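PDB 3EFZ: 14-3-3 protein from Cryptosporidium parvum, which probably binds phosphoserine-containing partner proteins, as 14-3-3 proteins do, and so is likely to act in cell signalling and regulation. Local coordinates for residues K50-S55 with L133-E138; A140-I145 with Q180-F185; N201-K206 with G215-A220. All coordinates share one frame; numbering follows the deposited sequence. Where two conformers were deposited one is given.

Contact 1: K50-S55 with L133-E138; sequences KVLTES and LMYSEE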
loop_
_atom_site.group_PDB
_atom_site.type_symbol
_atom_site.label_atom_id
_atom_site.label_comp_id
_atom_site.label_asym_id
_atom_site.label_seq_id
_atom_site.Cartn_x
_atom_site.Cartn_y
_atom_site.Cartn_z
ATOM N N LYS B 50 5.465 13.321 -1.879
ATOM C CA LYS B 50 6.086 14.635 -1.710
ATOM C C LYS B 50 6.219 15.364 -3.047
ATOM O O LYS B 50 5.744 16.488 -3.190
ATOM C CB LYS B 50 7.468 14.512 -1.057
ATOM C CG LYS B 50 7.448 14.504 0.434
ATOM C CD LYS B 50 8.854 14.503 1.035
ATOM C CE LYS B 50 9.345 15.917 1.377
ATOM N NZ LYS B 50 8.433 16.625 2.339
ATOM N N VAL B 51 6.861 14.714 -4.018
ATOM C CA VAL B 51 7.055 15.282 -5.347
ATOM C C VAL B 51 5.727 15.653 -6.023
ATOM O O VAL B 51 5.545 16.792 -6.459
ATOM C CB VAL B 51 7.941 14.369 -6.275
ATOM C CG1 VAL B 51 8.082 14.976 -7.667
ATOM C CG2 VAL B 51 9.324 14.179 -5.682
ATOM N N LEU B 52 4.796 14.703 -6.109
ATOM C CA LEU B 52 3.524 14.957 -6.819
ATOM C C LEU B 52 2.712 16.110 -6.222
ATOM O O LEU B 52 1.907 16.756 -6.901
ATOM C CB LEU B 52 2.670 13.687 -6.858
ATOM C CG LEU B 52 3.158 12.593 -7.823
ATOM C CD1 LEU B 52 2.191 11.417 -7.829
ATOM C CD2 LEU B 52 3.330 13.128 -9.249
ATOM N N THR B 53 2.977 16.382 -4.955
ATOM C CA THR B 53 2.092 17.131 -4.099
ATOM C C THR B 53 2.745 18.485 -3.713
ATOM O O THR B 53 2.049 19.490 -3.500
ATOM C CB THR B 53 1.762 16.214 -2.886
ATOM O OG1 THR B 53 0.363 15.883 -2.853
ATOM C CG2 THR B 53 2.259 16.742 -1.598
ATOM N N GLU B 54 4.077 18.515 -3.661
ATOM C CA GLU B 54 4.811 19.732 -3.287
ATOM C C GLU B 54 5.562 20.366 -4.459
ATOM O O GLU B 54 6.047 21.477 -4.335
ATOM C CB GLU B 54 5.763 19.457 -2.115
ATOM C CG GLU B 54 5.027 18.956 -0.881
ATOM C CD GLU B 54 5.923 18.495 0.249
ATOM O OE1 GLU B 54 7.145 18.353 0.054
ATOM O OE2 GLU B 54 5.377 18.260 1.351
ATOM N N SER B 55 5.650 19.667 -5.591
ATOM C CA SER B 55 6.345 20.223 -6.761
ATOM C C SER B 55 5.429 21.044 -7.678
ATOM O O SER B 55 5.906 21.792 -8.517
ATOM C CB SER B 55 7.086 19.141 -7.559
ATOM O OG SER B 55 8.161 18.618 -6.808
ATOM N N LEU B 133 1.514 19.906 -17.048
ATOM C CA LEU B 133 1.945 21.272 -17.352
ATOM C C LEU B 133 1.947 22.207 -16.140
ATOM O O LEU B 133 2.638 23.227 -16.133
ATOM C CB LEU B 133 1.095 21.846 -18.492
ATOM C CG LEU B 133 1.658 21.801 -19.918
ATOM C CD1 LEU B 133 2.480 20.557 -20.218
ATOM C CD2 LEU B 133 0.564 22.023 -20.964
ATOM N N MET B 134 1.181 21.854 -15.118
ATOM C CA MET B 134 1.097 22.654 -13.898
ATOM C C MET B 134 2.315 22.421 -12.989
ATOM O O MET B 134 2.412 23.013 -11.918
ATOM C CB MET B 134 -0.224 22.392 -13.161
ATOM N N TYR B 135 3.231 21.555 -13.426
ATOM C CA TYR B 135 4.560 21.461 -12.829
ATOM C C TYR B 135 5.532 22.309 -13.653
ATOM O O TYR B 135 5.937 21.897 -14.732
ATOM C CB TYR B 135 5.049 20.011 -12.812
ATOM C CG TYR B 135 4.235 19.096 -11.934
ATOM C CD1 TYR B 135 3.225 18.283 -12.474
ATOM C CD2 TYR B 135 4.477 19.028 -10.571
ATOM C CE1 TYR B 135 2.470 17.439 -11.663
ATOM C CE2 TYR B 135 3.734 18.186 -9.747
ATOM C CZ TYR B 135 2.741 17.391 -10.301
ATOM O OH TYR B 135 2.013 16.566 -9.486
ATOM N N SER B 136 5.895 23.495 -13.172
ATOM C CA SER B 136 6.814 24.351 -13.949
ATOM C C SER B 136 8.260 23.875 -13.809
ATOM O O SER B 136 9.107 24.164 -14.655
ATOM C CB SER B 136 6.657 25.839 -13.609
ATOM O OG SER B 136 6.897 26.113 -12.239
ATOM N N GLU B 137 8.517 23.118 -12.749
ATOM C CA GLU B 137 9.846 22.597 -12.481
ATOM C C GLU B 137 10.152 21.451 -13.440
ATOM O O GLU B 137 9.375 20.506 -13.570
ATOM C CB GLU B 137 9.998 22.179 -11.005
ATOM C CG GLU B 137 8.688 21.824 -10.284
ATOM C CD GLU B 137 7.894 23.049 -9.821
ATOM O OE1 GLU B 137 6.850 23.356 -10.445
ATOM O OE2 GLU B 137 8.313 23.694 -8.828
ATOM N N GLU B 138 11.284 21.553 -14.127
ATOM C CA GLU B 138 11.633 20.575 -15.177
ATOM C C GLU B 138 11.911 19.157 -14.639
ATOM O O GLU B 138 11.572 18.145 -15.293
ATOM C CB GLU B 138 12.803 21.085 -16.041
ATOM C CG GLU B 138 12.560 22.453 -16.724
ATOM C CD GLU B 138 11.642 22.411 -17.975
ATOM O OE1 GLU B 138 11.570 23.457 -18.674
ATOM O OE2 GLU B 138 11.001 21.361 -18.267
#

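Contact 2: A140-I145 with Q180-F185; sequences ARAFCI and QRERSF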
loop_
_atom_site.group_PDB
_atom_site.type_symbol
_atom_site.label_atom_id
_atom_site.label_comp_id
_atom_site.label_asym_id
_atom_site.label_seq_id
_atom_site.Cartn_x
_atom_site.Cartn_y
_atom_site.Cartn_z
ATOM N N ALA B 140 10.429 17.870 -11.928
ATOM C CA ALA B 140 9.115 17.292 -11.596
ATOM C C ALA B 140 8.359 16.711 -12.791
ATOM O O ALA B 140 7.616 15.728 -12.644
ATOM C CB ALA B 140 8.248 18.317 -10.880
ATOM N N ARG B 141 8.509 17.336 -13.962
ATOM C CA ARG B 141 7.884 16.820 -15.189
ATOM C C ARG B 141 8.530 15.518 -15.603
ATOM O O ARG B 141 7.838 14.585 -15.978
ATOM C CB ARG B 141 7.955 17.833 -16.332
ATOM C CG ARG B 141 6.971 18.959 -16.197
ATOM C CD ARG B 141 6.982 19.824 -17.454
ATOM N NE ARG B 141 6.211 21.044 -17.285
ATOM C CZ ARG B 141 5.992 21.942 -18.245
ATOM N NH1 ARG B 141 6.469 21.749 -19.485
ATOM N NH2 ARG B 141 5.284 23.020 -17.968
ATOM N N ALA B 142 9.858 15.458 -15.540
ATOM C CA ALA B 142 10.586 14.230 -15.845
ATOM C C ALA B 142 10.191 13.138 -14.844
ATOM O O ALA B 142 10.007 11.991 -15.223
ATOM C CB ALA B 142 12.112 14.478 -15.843
ATOM N N PHE B 143 10.038 13.520 -13.577
ATOM C CA PHE B 143 9.599 12.605 -12.537
ATOM C C PHE B 143 8.272 11.908 -12.900
ATOM O O PHE B 143 8.164 10.692 -12.790
ATOM C CB PHE B 143 9.500 13.339 -11.190
ATOM C CG PHE B 143 8.981 12.480 -10.059
ATOM C CD1 PHE B 143 9.858 11.887 -9.164
ATOM C CD2 PHE B 143 7.614 12.261 -9.897
ATOM C CE1 PHE B 143 9.379 11.092 -8.097
ATOM C CE2 PHE B 143 7.136 11.466 -8.846
ATOM C CZ PHE B 143 8.022 10.886 -7.952
ATOM N N CYS B 144 7.265 12.689 -13.300
ATOM C CA CYS B 144 5.965 12.152 -13.715
ATOM C C CYS B 144 6.025 11.234 -14.955
ATOM O O CYS B 144 5.298 10.242 -15.040
ATOM C CB CYS B 144 4.987 13.296 -13.973
ATOM S SG CYS B 144 4.640 14.317 -12.543
ATOM N N ILE B 145 6.894 11.565 -15.909
ATOM C CA ILE B 145 7.028 10.798 -17.148
ATOM C C ILE B 145 7.749 9.453 -16.892
ATOM O O ILE B 145 7.364 8.416 -17.455
ATOM C CB ILE B 145 7.698 11.669 -18.245
ATOM C CG1 ILE B 145 6.773 12.840 -18.610
ATOM C CG2 ILE B 145 8.089 10.843 -19.502
ATOM C CD1 ILE B 145 7.469 13.989 -19.358
ATOM N N GLN B 180 15.969 12.241 -21.490
ATOM C CA GLN B 180 16.329 13.415 -22.291
ATOM C C GLN B 180 16.061 14.725 -21.534
ATOM O O GLN B 180 16.882 15.648 -21.570
ATOM C CB GLN B 180 15.634 13.407 -23.664
ATOM C CG GLN B 180 15.871 14.675 -24.527
ATOM C CD GLN B 180 17.334 15.136 -24.534
ATOM O OE1 GLN B 180 18.233 14.428 -25.003
ATOM N NE2 GLN B 180 17.575 16.333 -24.005
ATOM N N ARG B 181 14.924 14.800 -20.851
ATOM C CA ARG B 181 14.613 15.960 -20.013
ATOM C C ARG B 181 15.607 16.109 -18.856
ATOM O O ARG B 181 16.075 17.212 -18.570
ATOM C CB ARG B 181 13.183 15.873 -19.486
ATOM C CG ARG B 181 12.116 16.133 -20.523
ATOM C CD ARG B 181 10.776 15.675 -19.955
ATOM N NE ARG B 181 9.654 15.906 -20.861
ATOM C CZ ARG B 181 8.824 16.946 -20.787
ATOM N NH1 ARG B 181 8.989 17.912 -19.873
ATOM N NH2 ARG B 181 7.829 17.029 -21.653
ATOM N N GLU B 182 15.947 14.998 -18.208
ATOM C CA GLU B 182 17.000 15.001 -17.175
ATOM C C GLU B 182 18.371 15.474 -17.688
ATOM O O GLU B 182 19.028 16.278 -17.027
ATOM C CB GLU B 182 17.089 13.640 -16.475
ATOM C CG GLU B 182 15.820 13.345 -15.648
ATOM C CD GLU B 182 15.455 11.871 -15.578
ATOM O OE1 GLU B 182 16.264 11.030 -16.021
ATOM O OE2 GLU B 182 14.348 11.560 -15.087
ATOM N N ARG B 183 18.775 14.981 -18.862
ATOM C CA ARG B 183 20.005 15.417 -19.548
ATOM C C ARG B 183 20.035 16.923 -19.840
ATOM O O ARG B 183 21.071 17.572 -19.686
ATOM C CB ARG B 183 20.219 14.629 -20.851
ATOM C CG ARG B 183 20.760 13.207 -20.651
ATOM C CD ARG B 183 21.104 12.508 -21.980
ATOM N NE ARG B 183 20.148 11.430 -22.284
ATOM C CZ ARG B 183 19.270 11.442 -23.290
ATOM N NH1 ARG B 183 19.215 12.474 -24.125
ATOM N NH2 ARG B 183 18.443 10.415 -23.460
ATOM N N SER B 184 18.890 17.456 -20.258
ATOM C CA SER B 184 18.727 18.865 -20.624
ATOM C C SER B 184 18.730 19.823 -19.428
ATOM O O SER B 184 19.341 20.902 -19.474
ATOM C CB SER B 184 17.401 19.052 -21.359
ATOM O OG SER B 184 17.462 18.537 -22.668
ATOM N N PHE B 185 18.045 19.418 -18.361
ATOM C CA PHE B 185 17.636 20.360 -17.324
ATOM C C PHE B 185 18.303 20.195 -15.969
ATOM O O PHE B 185 18.315 21.133 -15.169
ATOM C CB PHE B 185 16.113 20.373 -17.184
ATOM C CG PHE B 185 15.388 20.700 -18.465
ATOM C CD1 PHE B 185 14.334 19.906 -18.907
ATOM C CD2 PHE B 185 15.766 21.794 -19.241
ATOM C CE1 PHE B 185 13.671 20.198 -20.098
ATOM C CE2 PHE B 185 15.112 22.085 -20.426
ATOM C CZ PHE B 185 14.062 21.279 -20.856
HETATM O O HOH W 1 6.474 19.404 -21.406
#

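Contact 3: N201-K206 with G215-A220; sequences NYTILK and GAMKFA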
loop_
_atom_site.group_PDB
_atom_site.type_symbol
_atom_site.label_atom_id
_atom_site.label_comp_id
_atom_site.label_asym_id
_atom_site.label_seq_id
_atom_site.Cartn_x
_atom_site.Cartn_y
_atom_site.Cartn_z
ATOM N N ASN B 201 15.339 1.910 -13.758
ATOM C CA ASN B 201 14.066 1.359 -14.203
ATOM C C ASN B 201 14.054 0.977 -15.693
ATOM O O ASN B 201 13.476 -0.055 -16.071
ATOM C CB ASN B 201 12.925 2.295 -13.814
ATOM C CG ASN B 201 12.630 2.247 -12.313
ATOM O OD1 ASN B 201 13.447 1.783 -11.522
ATOM N ND2 ASN B 201 11.477 2.742 -11.922
ATOM N N TYR B 202 14.721 1.787 -16.512
ATOM C CA TYR B 202 14.909 1.486 -17.937
ATOM C C TYR B 202 15.775 0.249 -18.100
ATOM O O TYR B 202 15.476 -0.593 -18.936
ATOM C CB TYR B 202 15.526 2.684 -18.673
ATOM C CG TYR B 202 15.471 2.655 -20.203
ATOM C CD1 TYR B 202 14.677 1.734 -20.896
ATOM C CD2 TYR B 202 16.189 3.581 -20.945
ATOM C CE1 TYR B 202 14.624 1.724 -22.285
ATOM C CE2 TYR B 202 16.143 3.582 -22.339
ATOM C CZ TYR B 202 15.355 2.648 -22.999
ATOM O OH TYR B 202 15.307 2.654 -24.380
ATOM N N THR B 203 16.844 0.153 -17.302
ATOM C CA THR B 203 17.686 -1.043 -17.244
ATOM C C THR B 203 16.861 -2.284 -16.888
ATOM O O THR B 203 17.046 -3.326 -17.507
ATOM C CB THR B 203 18.860 -0.884 -16.247
ATOM O OG1 THR B 203 19.731 0.163 -16.697
ATOM C CG2 THR B 203 19.656 -2.169 -16.123
ATOM N N ILE B 204 15.941 -2.154 -15.928
ATOM C CA ILE B 204 15.030 -3.246 -15.548
ATOM C C ILE B 204 14.122 -3.678 -16.718
ATOM O O ILE B 204 13.942 -4.896 -16.965
ATOM C CB ILE B 204 14.198 -2.890 -14.288
ATOM C CG1 ILE B 204 15.108 -2.730 -13.064
ATOM C CG2 ILE B 204 13.129 -3.953 -14.021
ATOM C CD1 ILE B 204 14.418 -2.072 -11.864
ATOM N N LEU B 205 13.590 -2.692 -17.447
ATOM C CA LEU B 205 12.772 -2.951 -18.633
ATOM C C LEU B 205 13.548 -3.724 -19.688
ATOM O O LEU B 205 13.016 -4.684 -20.262
ATOM C CB LEU B 205 12.247 -1.644 -19.242
ATOM C CG LEU B 205 11.294 -1.697 -20.443
ATOM C CD1 LEU B 205 9.891 -2.198 -20.033
ATOM C CD2 LEU B 205 11.203 -0.306 -21.086
ATOM N N LYS B 206 14.793 -3.304 -19.927
ATOM C CA LYS B 206 15.682 -3.947 -20.891
ATOM C C LYS B 206 16.030 -5.376 -20.490
ATOM O O LYS B 206 15.994 -6.289 -21.324
ATOM C CB LYS B 206 16.990 -3.154 -21.054
ATOM C CG LYS B 206 16.865 -1.804 -21.745
ATOM C CD LYS B 206 18.183 -1.045 -21.620
ATOM C CE LYS B 206 18.059 0.374 -22.147
ATOM N NZ LYS B 206 18.175 0.482 -23.622
ATOM N N GLY B 215 22.428 -6.131 -23.148
ATOM C CA GLY B 215 22.142 -4.741 -23.510
ATOM C C GLY B 215 21.843 -3.919 -22.268
ATOM O O GLY B 215 22.277 -2.771 -22.152
ATOM N N ALA B 216 21.110 -4.533 -21.337
ATOM C CA ALA B 216 20.791 -3.944 -20.034
ATOM C C ALA B 216 22.049 -3.633 -19.207
ATOM O O ALA B 216 22.178 -2.540 -18.636
ATOM C CB ALA B 216 19.856 -4.872 -19.250
ATOM N N MET B 217 22.967 -4.592 -19.137
ATOM C CA MET B 217 24.161 -4.418 -18.326
ATOM C C MET B 217 25.169 -3.446 -18.919
ATOM O O MET B 217 25.779 -2.677 -18.174
ATOM C CB MET B 217 24.784 -5.759 -17.958
ATOM C CG MET B 217 24.453 -6.200 -16.523
ATOM S SD MET B 217 22.706 -6.371 -16.048
ATOM C CE MET B 217 22.286 -4.808 -15.274
ATOM N N LYS B 218 25.316 -3.448 -20.242
ATOM C CA LYS B 218 26.103 -2.416 -20.926
ATOM C C LYS B 218 25.524 -1.018 -20.671
ATOM O O LYS B 218 26.267 -0.056 -20.441
ATOM C CB LYS B 218 26.158 -2.690 -22.429
ATOM C CG LYS B 218 27.153 -3.752 -22.828
ATOM C CD LYS B 218 27.085 -4.023 -24.319
ATOM C CE LYS B 218 27.983 -5.195 -24.703
ATOM N NZ LYS B 218 27.665 -5.685 -26.071
ATOM N N PHE B 219 24.198 -0.918 -20.711
ATOM C CA PHE B 219 23.490 0.340 -20.462
ATOM C C PHE B 219 23.789 0.843 -19.047
ATOM O O PHE B 219 24.107 2.023 -18.853
ATOM C CB PHE B 219 21.976 0.160 -20.699
ATOM C CG PHE B 219 21.190 1.448 -20.665
ATOM C CD1 PHE B 219 20.407 1.767 -19.553
ATOM C CD2 PHE B 219 21.236 2.346 -21.735
ATOM C CE1 PHE B 219 19.662 2.969 -19.500
ATOM C CE2 PHE B 219 20.504 3.558 -21.697
ATOM C CZ PHE B 219 19.713 3.865 -20.569
ATOM N N ALA B 220 23.702 -0.071 -18.081
ATOM C CA ALA B 220 24.012 0.208 -16.677
ATOM C C ALA B 220 25.483 0.557 -16.454
ATOM O O ALA B 220 25.774 1.522 -15.750
ATOM C CB ALA B 220 23.602 -0.967 -15.787
#

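Contact 1: K50-S55 with L133-E138
With its CG beside the backbone N (chi1 -65°), Y135 reaches out of the loop 133-138 to the last turn of the helix that carries L52, and brings its hydroxyl to the main chain there. The Y135 OH donates a hydrogen bond to L52 O at 2.6 Å. It arrives in the carbonyl plane on a lone pair, with a C=O...OH angle of 119°, and the acceptor lies at the edge of the ring, in its plane. Tyrosine suits the place: its flat ring is buried, while its hydroxyl gives a partner to a carbonyl near the end of a helix. L52 CD2 also packs on the hydroxyl, 3.7 Å from Y135 OH. Farther back along the ring, S55 is small enough to let the backbone close in, and its C atom stands 3.7 Å from Y135 CD2, at the ring edge. E137, at the N-cap position of the next helix, comes near S55 in the conformer given, though the detail is doubtful. At the dimer side, T53 packs on N131 of the second subunit. Helices 63-81 and 138-158 close round the contact: Y135 packs on L65 of the former and A140 of the latter, and V51 reaches F143, also on helix 138-158.

Contact 2: A140-I145 with Q180-F185
R181 buries more surface here than any other residue, and it does so by laying its long side chain against A142 and I145 of the antiparallel helix. Near its root, R181 CB meets A142 CB at 4.0 Å; the alanine is the second large contributor, and its single methyl lets the backbones approach to 6.0 Å between R181 CA and A142 CA. From there the arginine runs extended from CG to NE, and its guanidinium comes to rest under the tip of I145, the third. I145 CD1 sits over one face of that group, toward its rim and 3.3 Å from R181 NE, with the two side chains crossing at about a right angle. An aliphatic tip suits a guanidinium face, which is poor at hydrogen bonding, and leaves the N-H groups at the edge for polar partners. One such partner is a water in the guanidinium plane, accepting from R181 NH2 at 2.7 Å and, weakly, from R141 NH1. The water lies between two like charges, gripping R181 more firmly than R141, whose NE has its stronger partner in Y135 O. E182 also reaches A142: bent at chi2 (148°), it sets OE2 3.8 Å from A142 CB, and this carboxylate is held by T198 of helix 193-207. The short helix segments run at 165° with axes 9.3 Å apart, the near-antiparallel packing of successive helices in the all-helical 14-3-3 fold.

Contact 3: N201-K206 with G215-A220
Helix segments 201-206 and 215-220 run antiparallel, at 162°, with axes 8.5 Å apart and T203 CA only 5.1 Å from A216 CA. Such closeness depends on small residues: A216 offers just a methyl, which rests 3.8 Å from K206 CB. T203 enters as a knob into the hole formed by A216, M217, F219 and A220. Its first torsion divides the branches: CG2, anti to the backbone N, comes 3.8 Å from M217 CE, while OG1, beside that N, lies in the plane of the F219 ring at its edge, 3.3 Å from F219 CD1. That hydroxyl is hydrogen-bonded to I199 O within its own helix, so threonine can present a compact, beta-branched knob without leaving its polar group unsatisfied. F219 swings its ring across to the other helix, with chi1 at -171°. K206 covers one face: CE stands over the ring centre in a CH-pi contact, and NZ makes a cation-pi interaction 4.3 Å from the F219 centroid. Lysine serves both roles, having an apolar chain and a charged end; CE also lies over the centre of the Y202 ring. Y202 and F219 meet obliquely, their planes at 73° and Y202 CD2 3.6 Å from F219 CZ. Beyond the pair, Y202 packs on V172 and L179 of helix 161-185 and bonds through its hydroxyl to E176, whereas M217 and A220 face helix 239-256, where both touch V252.

Overall arrangement
The three contacts follow one another along the chain, each closing before the next opens. Contacts 1 and 2 touch, with centres 11 Å apart, because the loop of contact 1 leads straight into helix 138-158. Contact 3 lies about 18 Å from contact 2 and 27 Å from contact 1, centre to centre, and touches neither. Contact 1 sets the end of helix 32-54 against the loop before helix 138-158, contact 2 pairs 138-158 with 161-185, and contact 3 pairs the helix that follows, 193-207, with 213-228, all as parts of one all-helical 14-3-3 fold. Contact 3 comes nearest a predicted phosphoserine site: the Y202 side chain is about 8 Å from that of R153.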